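Local atomic coordinates of fructose-bisphosphate aldolase class I (Thermoproteus tenax, PDB entry 1W8S), a protein that belongs to the DeoC/LacD family of class I aldolases and is built as a TIM barrel. Residues S18-D24 / F55-Q61; A173-I178 / V197-S202. The protein carries 2 engineered substitutions. The contacts are given in a common frame with arbitrary orientation. Numbering follows the deposited sequence.

In the fold
Both contacts join neighbouring parallel strands of one closed TIM barrel: contact 1 pairs strands 18-22 and 57-60, contact 2 strands 175-179 and 199-202. Strand 227-230 lies between 18-22 and 199-202 and completes the sheet there. The contact centres are about 13 Å apart, and the two meet inside the barrel, where Leu-200 CD1 lies 4.2 Å from Ile-20 CG1 and Leu-200 CD2 4.1 Å from Ser-18 CB. Toward the C-terminal ends of the strands both reach the same FBP molecule: Asp-24 of contact 1 takes hydrogen bonds from FBP O3 and O4, while Lys-177 and Ser-202 of contact 2 bond FBP O2. His-25, His-29, Lys-179 and Gly-204 add further bonds to the ligand.

Contact 1. Residues S18-D24 / F55-Q61; sequences SIILAYD and FDGVVFQ. With FBP (1,6-di-O-phosphono-beta-D-fructofuranose), chain O.
Ile-20 and Val-59 meet at the apolar centre on the barrel's inner face, with CG2 of Ile-20 3.4 Å from CG2 of Val-59; Ile-20 is in the mm rotamer and Val-59 in t. Gly-57 lies beside them, and a beta carbon there would crowd Ile-20 CD1. On the opposite face Leu-21 CB lies 4.3 Å from Val-58 CG1, and these two side chains pack on helix 43-53. Phe-55 (chi1 m) packs at the N-terminal end: Ile-19 CG2 sits 3.5 Å from the centroid of its ring, almost on the normal, a CH-pi contact. At the other end Tyr-23 CD2 touches Phe-60 CE1 at 3.7 Å.

The extended strands 18-22 and 57-60 run parallel, 4.5 Å apart at closest and 33° to one another, with Leu-21 opposite Val-58 and Ala-22 opposite Val-59. Leu-21 N donates to Gly-57 O (2.8 Å), Val-59 N to Leu-21 O (3.0 Å) and, weakly, Tyr-23 N to Val-59 O (3.0 Å). Before Gly-57, Asp-56 binds Ile-19 twice, its N to Ile-19 O (2.9 Å) and its OD2 to Ile-19 N (2.8 Å); Arg-15 and Tyr-252 also hold this carboxylate. A water bridges Tyr-23 O (2.7 Å) and Gln-61 N (2.8 Å). At the polar edge Asp-24 (chi1 p) accepts from FBP, O3 to OD1 at 2.7 Å and O4 to OD2 at 3.0 Å. Adjacent parallel strands with connecting helix 43-53 packed on their outer face, and a ligand-binding aspartate just beyond the first, are the arrangement of a TIM barrel.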
loop_
_atom_site.group_PDB
_atom_site.type_symbol
_atom_site.label_atom_id
_atom_site.label_comp_id
_atom_site.label_asym_id
_atom_site.label_seq_id
_atom_site.Cartn_x
_atom_site.Cartn_y
_atom_site.Cartn_z
ATOM N N SER E 18 -35.824 -16.432 -4.572
ATOM C CA SER E 18 -34.844 -16.248 -5.625
ATOM C C SER E 18 -33.957 -17.485 -5.815
ATOM O O SER E 18 -33.588 -18.150 -4.852
ATOM C CB SER E 18 -33.994 -15.007 -5.298
ATOM O OG SER E 18 -32.957 -14.766 -6.262
ATOM N N ILE E 19 -33.673 -17.817 -7.071
ATOM C CA ILE E 19 -32.627 -18.766 -7.402
ATOM C C ILE E 19 -31.683 -18.058 -8.352
ATOM O O ILE E 19 -32.100 -17.582 -9.394
ATOM C CB ILE E 19 -33.155 -20.037 -8.086
ATOM C CG1 ILE E 19 -34.203 -20.737 -7.224
ATOM C CG2 ILE E 19 -31.984 -20.969 -8.375
ATOM C CD1 ILE E 19 -34.783 -21.976 -7.846
ATOM N N ILE E 20 -30.414 -18.023 -7.975
ATOM C CA ILE E 20 -29.370 -17.396 -8.773
ATOM C C ILE E 20 -28.418 -18.485 -9.179
ATOM O O ILE E 20 -28.005 -19.255 -8.342
ATOM C CB ILE E 20 -28.612 -16.355 -7.933
ATOM C CG1 ILE E 20 -29.544 -15.250 -7.448
ATOM C CG2 ILE E 20 -27.498 -15.753 -8.748
ATOM C CD1 ILE E 20 -30.209 -14.552 -8.530
ATOM N N LEU E 21 -28.105 -18.564 -10.462
ATOM C CA LEU E 21 -27.167 -19.560 -10.960
ATOM C C LEU E 21 -25.739 -18.992 -10.925
ATOM O O LEU E 21 -25.383 -18.086 -11.679
ATOM C CB LEU E 21 -27.536 -20.010 -12.368
ATOM C CG LEU E 21 -26.824 -21.263 -12.874
ATOM C CD1 LEU E 21 -27.098 -22.462 -11.967
ATOM C CD2 LEU E 21 -27.240 -21.573 -14.294
ATOM N N ALA E 22 -24.934 -19.541 -10.025
ATOM C CA ALA E 22 -23.606 -19.031 -9.735
ATOM C C ALA E 22 -22.616 -19.666 -10.697
ATOM O O ALA E 22 -22.610 -20.868 -10.869
ATOM C CB ALA E 22 -23.239 -19.376 -8.308
ATOM N N TYR E 23 -21.762 -18.858 -11.299
ATOM C CA TYR E 23 -20.824 -19.327 -12.276
ATOM C C TYR E 23 -19.511 -18.542 -12.252
ATOM O O TYR E 23 -18.939 -18.261 -13.306
ATOM C CB TYR E 23 -21.442 -19.255 -13.644
ATOM C CG TYR E 23 -20.706 -19.980 -14.719
ATOM C CD1 TYR E 23 -20.501 -21.350 -14.626
ATOM C CD2 TYR E 23 -20.271 -19.325 -15.866
ATOM C CE1 TYR E 23 -19.871 -22.063 -15.649
ATOM C CE2 TYR E 23 -19.645 -20.027 -16.913
ATOM C CZ TYR E 23 -19.438 -21.393 -16.783
ATOM O OH TYR E 23 -18.836 -22.106 -17.773
ATOM N N ASP E 24 -19.041 -18.206 -11.051
ATOM C CA ASP E 24 -17.683 -17.663 -10.880
ATOM C C ASP E 24 -16.639 -18.739 -10.662
ATOM O O ASP E 24 -15.472 -18.429 -10.430
ATOM C CB ASP E 24 -17.593 -16.607 -9.747
ATOM C CG ASP E 24 -18.124 -17.115 -8.406
ATOM O OD1 ASP E 24 -19.024 -18.001 -8.408
ATOM O OD2 ASP E 24 -17.737 -16.666 -7.304
ATOM N N PHE E 55 -34.751 -19.372 -13.799
ATOM C CA PHE E 55 -34.028 -18.754 -12.676
ATOM C C PHE E 55 -33.990 -17.225 -12.780
ATOM O O PHE E 55 -34.265 -16.641 -13.842
ATOM C CB PHE E 55 -32.595 -19.330 -12.579
ATOM C CG PHE E 55 -32.529 -20.791 -12.123
ATOM C CD1 PHE E 55 -33.661 -21.478 -11.664
ATOM C CD2 PHE E 55 -31.328 -21.470 -12.143
ATOM C CE1 PHE E 55 -33.566 -22.800 -11.238
ATOM C CE2 PHE E 55 -31.238 -22.801 -11.728
ATOM C CZ PHE E 55 -32.363 -23.457 -11.279
ATOM N N ASP E 56 -33.620 -16.573 -11.675
ATOM C CA ASP E 56 -33.704 -15.112 -11.581
ATOM C C ASP E 56 -32.481 -14.364 -12.054
ATOM O O ASP E 56 -32.555 -13.170 -12.326
ATOM C CB ASP E 56 -33.949 -14.699 -10.136
ATOM C CG ASP E 56 -35.237 -15.256 -9.613
ATOM O OD1 ASP E 56 -36.319 -14.743 -10.031
ATOM O OD2 ASP E 56 -35.253 -16.232 -8.819
ATOM N N GLY E 57 -31.355 -15.058 -12.114
ATOM C CA GLY E 57 -30.092 -14.412 -12.422
ATOM C C GLY E 57 -28.947 -15.384 -12.561
ATOM O O GLY E 57 -29.079 -16.582 -12.253
ATOM N N VAL E 58 -27.828 -14.843 -13.032
ATOM C CA VAL E 58 -26.550 -15.530 -13.096
ATOM C C VAL E 58 -25.481 -14.643 -12.437
ATOM O O VAL E 58 -25.617 -13.415 -12.430
ATOM C CB VAL E 58 -26.154 -15.819 -14.562
ATOM C CG1 VAL E 58 -27.053 -16.843 -15.171
ATOM C CG2 VAL E 58 -26.190 -14.527 -15.409
ATOM N N VAL E 59 -24.442 -15.260 -11.876
ATOM C CA VAL E 59 -23.295 -14.546 -11.330
ATOM C C VAL E 59 -22.098 -14.855 -12.248
ATOM O O VAL E 59 -21.724 -16.022 -12.384
ATOM C CB VAL E 59 -22.971 -15.028 -9.912
ATOM C CG1 VAL E 59 -21.797 -14.279 -9.329
ATOM C CG2 VAL E 59 -24.181 -14.885 -9.002
ATOM N N PHE E 60 -21.536 -13.833 -12.893
ATOM C CA PHE E 60 -20.370 -13.981 -13.778
ATOM C C PHE E 60 -19.240 -13.045 -13.293
ATOM O O PHE E 60 -19.514 -11.962 -12.791
ATOM C CB PHE E 60 -20.672 -13.524 -15.209
ATOM C CG PHE E 60 -21.563 -14.443 -16.040
ATOM C CD1 PHE E 60 -21.895 -15.740 -15.652
ATOM C CD2 PHE E 60 -22.017 -13.989 -17.278
ATOM C CE1 PHE E 60 -22.690 -16.522 -16.447
ATOM C CE2 PHE E 60 -22.798 -14.771 -18.091
ATOM C CZ PHE E 60 -23.142 -16.045 -17.676
ATOM N N GLN E 61 -17.994 -13.460 -13.511
ATOM C CA GLN E 61 -16.837 -12.540 -13.479
ATOM C C GLN E 61 -16.859 -11.703 -14.748
ATOM O O GLN E 61 -17.514 -12.041 -15.733
ATOM C CB GLN E 61 -15.513 -13.303 -13.410
ATOM C CG GLN E 61 -15.367 -14.287 -12.282
ATOM C CD GLN E 61 -14.992 -13.650 -10.979
ATOM O OE1 GLN E 61 -14.482 -12.509 -10.936
ATOM N NE2 GLN E 61 -15.212 -14.390 -9.901
HETATM P P1 FBP O . -21.881 -23.399 -5.385
HETATM O O1P FBP O . -21.247 -24.228 -6.433
HETATM O O2P FBP O . -23.412 -23.620 -5.198
HETATM O O3P FBP O . -21.242 -23.564 -4.002
HETATM O O1 FBP O . -21.697 -21.884 -5.847
HETATM C C1 FBP O . -22.081 -20.815 -5.009
HETATM C C2 FBP O . -20.823 -20.081 -4.524
HETATM O O2 FBP O . -21.190 -19.031 -3.602
HETATM C C3 FBP O . -19.973 -19.484 -5.653
HETATM O O3 FBP O . -20.459 -18.263 -6.187
HETATM C C4 FBP O . -18.624 -19.343 -4.949
HETATM O O4 FBP O . -17.497 -19.292 -5.807
HETATM C C5 FBP O . -18.584 -20.618 -4.119
HETATM O O5 FBP O . -19.948 -20.957 -3.811
HETATM C C6 FBP O . -17.759 -20.409 -2.855
HETATM O O6 FBP O . -17.829 -21.581 -2.063
HETATM P P2 FBP O . -16.486 -22.356 -1.596
HETATM O O4P FBP O . -16.814 -23.830 -1.621
HETATM O O5P FBP O . -15.319 -21.950 -2.499
HETATM O O6P FBP O . -16.186 -22.066 -0.115
HETATM O O HOH W 1 -17.612 -16.122 -14.309
#

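Contact 2. Residues A173-I178 / V197-S202; sequences ADAMKI and VPVLMS. With FBP (1,6-di-O-phosphono-beta-D-fructofuranose), chain O.
Met-176 spreads its side chain (chi1 p, chi2 t, chi3 p) over the valines of the neighbouring segment, bringing CE to 3.6 Å from Val-197 CG1 and CG to 3.9 Å from Val-199 CG2. Ile-178 (chi1 p, chi2 t) extends the same outer face, its CD1 3.8 Å from Val-199 CG1, and helix 158-171 packs against both Met-176 and Ile-178. Just before strand 199-202, the ring of Pro-198 lies against Ala-175 at the start of the other strand, Pro-198 CG to Ala-175 CB 4.0 Å.

Strands 175-178 and 199-202 are extended and parallel, 4.7 Å apart at closest with 26° between them, in the register Met-176 to Val-199, Lys-177 to Leu-200 and Ile-178 to Met-201. A regular ladder joins them: Met-176 N to Pro-198 O (3.0 Å), Leu-200 N to Met-176 O (2.8 Å), Ile-178 N to Leu-200 O (3.0 Å) and Ser-202 N to Ile-178 O (2.9 Å).

Lys-177 and Leu-200 point into the barrel. The long lysine chain (t, t, p, t) passes Ser-202, CG to CB 3.9 Å, and its NZ donates to FBP O2 at 2.6 Å. Ser-202 OG (chi1 t) shares that oxygen, 2.7 Å from FBP O2. Joined through helix 184-193, the strands form a beta-alpha-beta unit of the TIM barrel, whose ligand pocket lies at their C-terminal ends.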
loop_
_atom_site.group_PDB
_atom_site.type_symbol
_atom_site.label_atom_id
_atom_site.label_comp_id
_atom_site.label_asym_id
_atom_site.label_seq_id
_atom_site.Cartn_x
_atom_site.Cartn_y
_atom_site.Cartn_z
ATOM N N ALA E 173 -24.386 -4.382 2.895
ATOM C CA ALA E 173 -24.959 -5.299 1.889
ATOM C C ALA E 173 -26.413 -4.968 1.684
ATOM O O ALA E 173 -27.155 -4.689 2.653
ATOM C CB ALA E 173 -24.838 -6.727 2.320
ATOM N N ASP E 174 -26.830 -5.046 0.430
ATOM C CA ASP E 174 -28.233 -4.918 0.060
ATOM C C ASP E 174 -28.893 -6.312 -0.019
ATOM O O ASP E 174 -30.083 -6.425 0.120
ATOM C CB ASP E 174 -28.371 -4.184 -1.271
ATOM C CG ASP E 174 -27.740 -2.813 -1.240
ATOM O OD1 ASP E 174 -27.960 -2.087 -0.224
ATOM O OD2 ASP E 174 -26.974 -2.396 -2.155
ATOM N N ALA E 175 -28.091 -7.327 -0.313
ATOM C CA ALA E 175 -28.438 -8.737 -0.173
ATOM C C ALA E 175 -27.157 -9.455 0.207
ATOM O O ALA E 175 -26.040 -8.914 0.032
ATOM C CB ALA E 175 -28.973 -9.285 -1.503
ATOM N N MET E 176 -27.268 -10.700 0.647
ATOM C CA MET E 176 -26.062 -11.433 1.018
ATOM C C MET E 176 -26.151 -12.907 0.653
ATOM O O MET E 176 -27.249 -13.465 0.510
ATOM C CB MET E 176 -25.769 -11.279 2.520
ATOM C CG MET E 176 -26.745 -12.021 3.446
ATOM S SD MET E 176 -26.372 -11.766 5.216
ATOM C CE MET E 176 -27.029 -10.125 5.402
ATOM N N LYS E 177 -24.982 -13.524 0.552
ATOM C CA LYS E 177 -24.828 -14.938 0.314
ATOM C C LYS E 177 -23.987 -15.501 1.431
ATOM O O LYS E 177 -22.928 -14.964 1.735
ATOM C CB LYS E 177 -24.143 -15.168 -1.024
ATOM C CG LYS E 177 -23.734 -16.597 -1.288
ATOM C CD LYS E 177 -23.439 -16.861 -2.802
ATOM C CE LYS E 177 -22.225 -16.096 -3.328
ATOM N NZ LYS E 177 -21.601 -16.699 -4.549
ATOM N N ILE E 178 -24.477 -16.537 2.095
ATOM C CA ILE E 178 -23.767 -17.175 3.203
ATOM C C ILE E 178 -23.948 -18.692 3.121
ATOM O O ILE E 178 -24.835 -19.169 2.420
ATOM C CB ILE E 178 -24.260 -16.662 4.582
ATOM C CG1 ILE E 178 -25.724 -17.049 4.819
ATOM C CG2 ILE E 178 -24.043 -15.152 4.714
ATOM C CD1 ILE E 178 -26.248 -16.622 6.145
ATOM N N VAL E 197 -31.974 -7.334 5.405
ATOM C CA VAL E 197 -31.173 -7.728 4.230
ATOM C C VAL E 197 -31.459 -9.217 3.917
ATOM O O VAL E 197 -31.263 -10.105 4.778
ATOM C CB VAL E 197 -29.670 -7.454 4.432
ATOM C CG1 VAL E 197 -28.862 -7.926 3.238
ATOM C CG2 VAL E 197 -29.429 -5.946 4.694
ATOM N N PRO E 198 -31.937 -9.507 2.708
ATOM C CA PRO E 198 -32.243 -10.900 2.343
ATOM C C PRO E 198 -31.023 -11.795 2.228
ATOM O O PRO E 198 -29.940 -11.343 1.824
ATOM C CB PRO E 198 -32.958 -10.781 1.000
ATOM C CG PRO E 198 -32.457 -9.447 0.427
ATOM C CD PRO E 198 -32.278 -8.565 1.626
ATOM N N VAL E 199 -31.237 -13.072 2.547
ATOM C CA VAL E 199 -30.193 -14.079 2.627
ATOM C C VAL E 199 -30.401 -15.125 1.549
ATOM O O VAL E 199 -31.496 -15.661 1.396
ATOM C CB VAL E 199 -30.217 -14.807 4.007
ATOM C CG1 VAL E 199 -29.306 -16.048 4.010
ATOM C CG2 VAL E 199 -29.776 -13.883 5.111
ATOM N N LEU E 200 -29.322 -15.393 0.830
ATOM C CA LEU E 200 -29.194 -16.438 -0.162
ATOM C C LEU E 200 -28.232 -17.487 0.341
ATOM O O LEU E 200 -27.137 -17.175 0.809
ATOM C CB LEU E 200 -28.643 -15.855 -1.458
ATOM C CG LEU E 200 -29.538 -14.888 -2.233
ATOM C CD1 LEU E 200 -28.756 -14.271 -3.389
ATOM C CD2 LEU E 200 -30.809 -15.592 -2.740
ATOM N N MET E 201 -28.635 -18.735 0.257
ATOM C CA MET E 201 -27.791 -19.848 0.663
ATOM C C MET E 201 -26.859 -20.169 -0.489
ATOM O O MET E 201 -27.298 -20.333 -1.620
ATOM C CB MET E 201 -28.663 -21.078 0.968
ATOM C CG MET E 201 -27.901 -22.411 1.142
ATOM S SD MET E 201 -28.447 -23.694 -0.035
ATOM C CE MET E 201 -27.535 -25.091 0.569
ATOM N N SER E 202 -25.566 -20.257 -0.194
ATOM C CA SER E 202 -24.578 -20.748 -1.142
ATOM C C SER E 202 -24.735 -22.255 -1.276
ATOM O O SER E 202 -24.739 -22.962 -0.278
ATOM C CB SER E 202 -23.181 -20.431 -0.589
ATOM O OG SER E 202 -22.233 -20.524 -1.624
HETATM P P1 FBP O . -21.881 -23.399 -5.385
HETATM O O1P FBP O . -21.247 -24.228 -6.433
HETATM O O2P FBP O . -23.412 -23.620 -5.198
HETATM O O3P FBP O . -21.242 -23.564 -4.002
HETATM O O1 FBP O . -21.697 -21.884 -5.847
HETATM C C1 FBP O . -22.081 -20.815 -5.009
HETATM C C2 FBP O . -20.823 -20.081 -4.524
HETATM O O2 FBP O . -21.190 -19.031 -3.602
HETATM C C3 FBP O . -19.973 -19.484 -5.653
HETATM O O3 FBP O . -20.459 -18.263 -6.187
HETATM C C4 FBP O . -18.624 -19.343 -4.949
HETATM O O4 FBP O . -17.497 -19.292 -5.807
HETATM C C5 FBP O . -18.584 -20.618 -4.119
HETATM O O5 FBP O . -19.948 -20.957 -3.811
HETATM C C6 FBP O . -17.759 -20.409 -2.855
HETATM O O6 FBP O . -17.829 -21.581 -2.063
HETATM P P2 FBP O . -16.486 -22.356 -1.596
HETATM O O4P FBP O . -16.814 -23.830 -1.621
HETATM O O5P FBP O . -15.319 -21.950 -2.499
HETATM O O6P FBP O . -16.186 -22.066 -0.115
#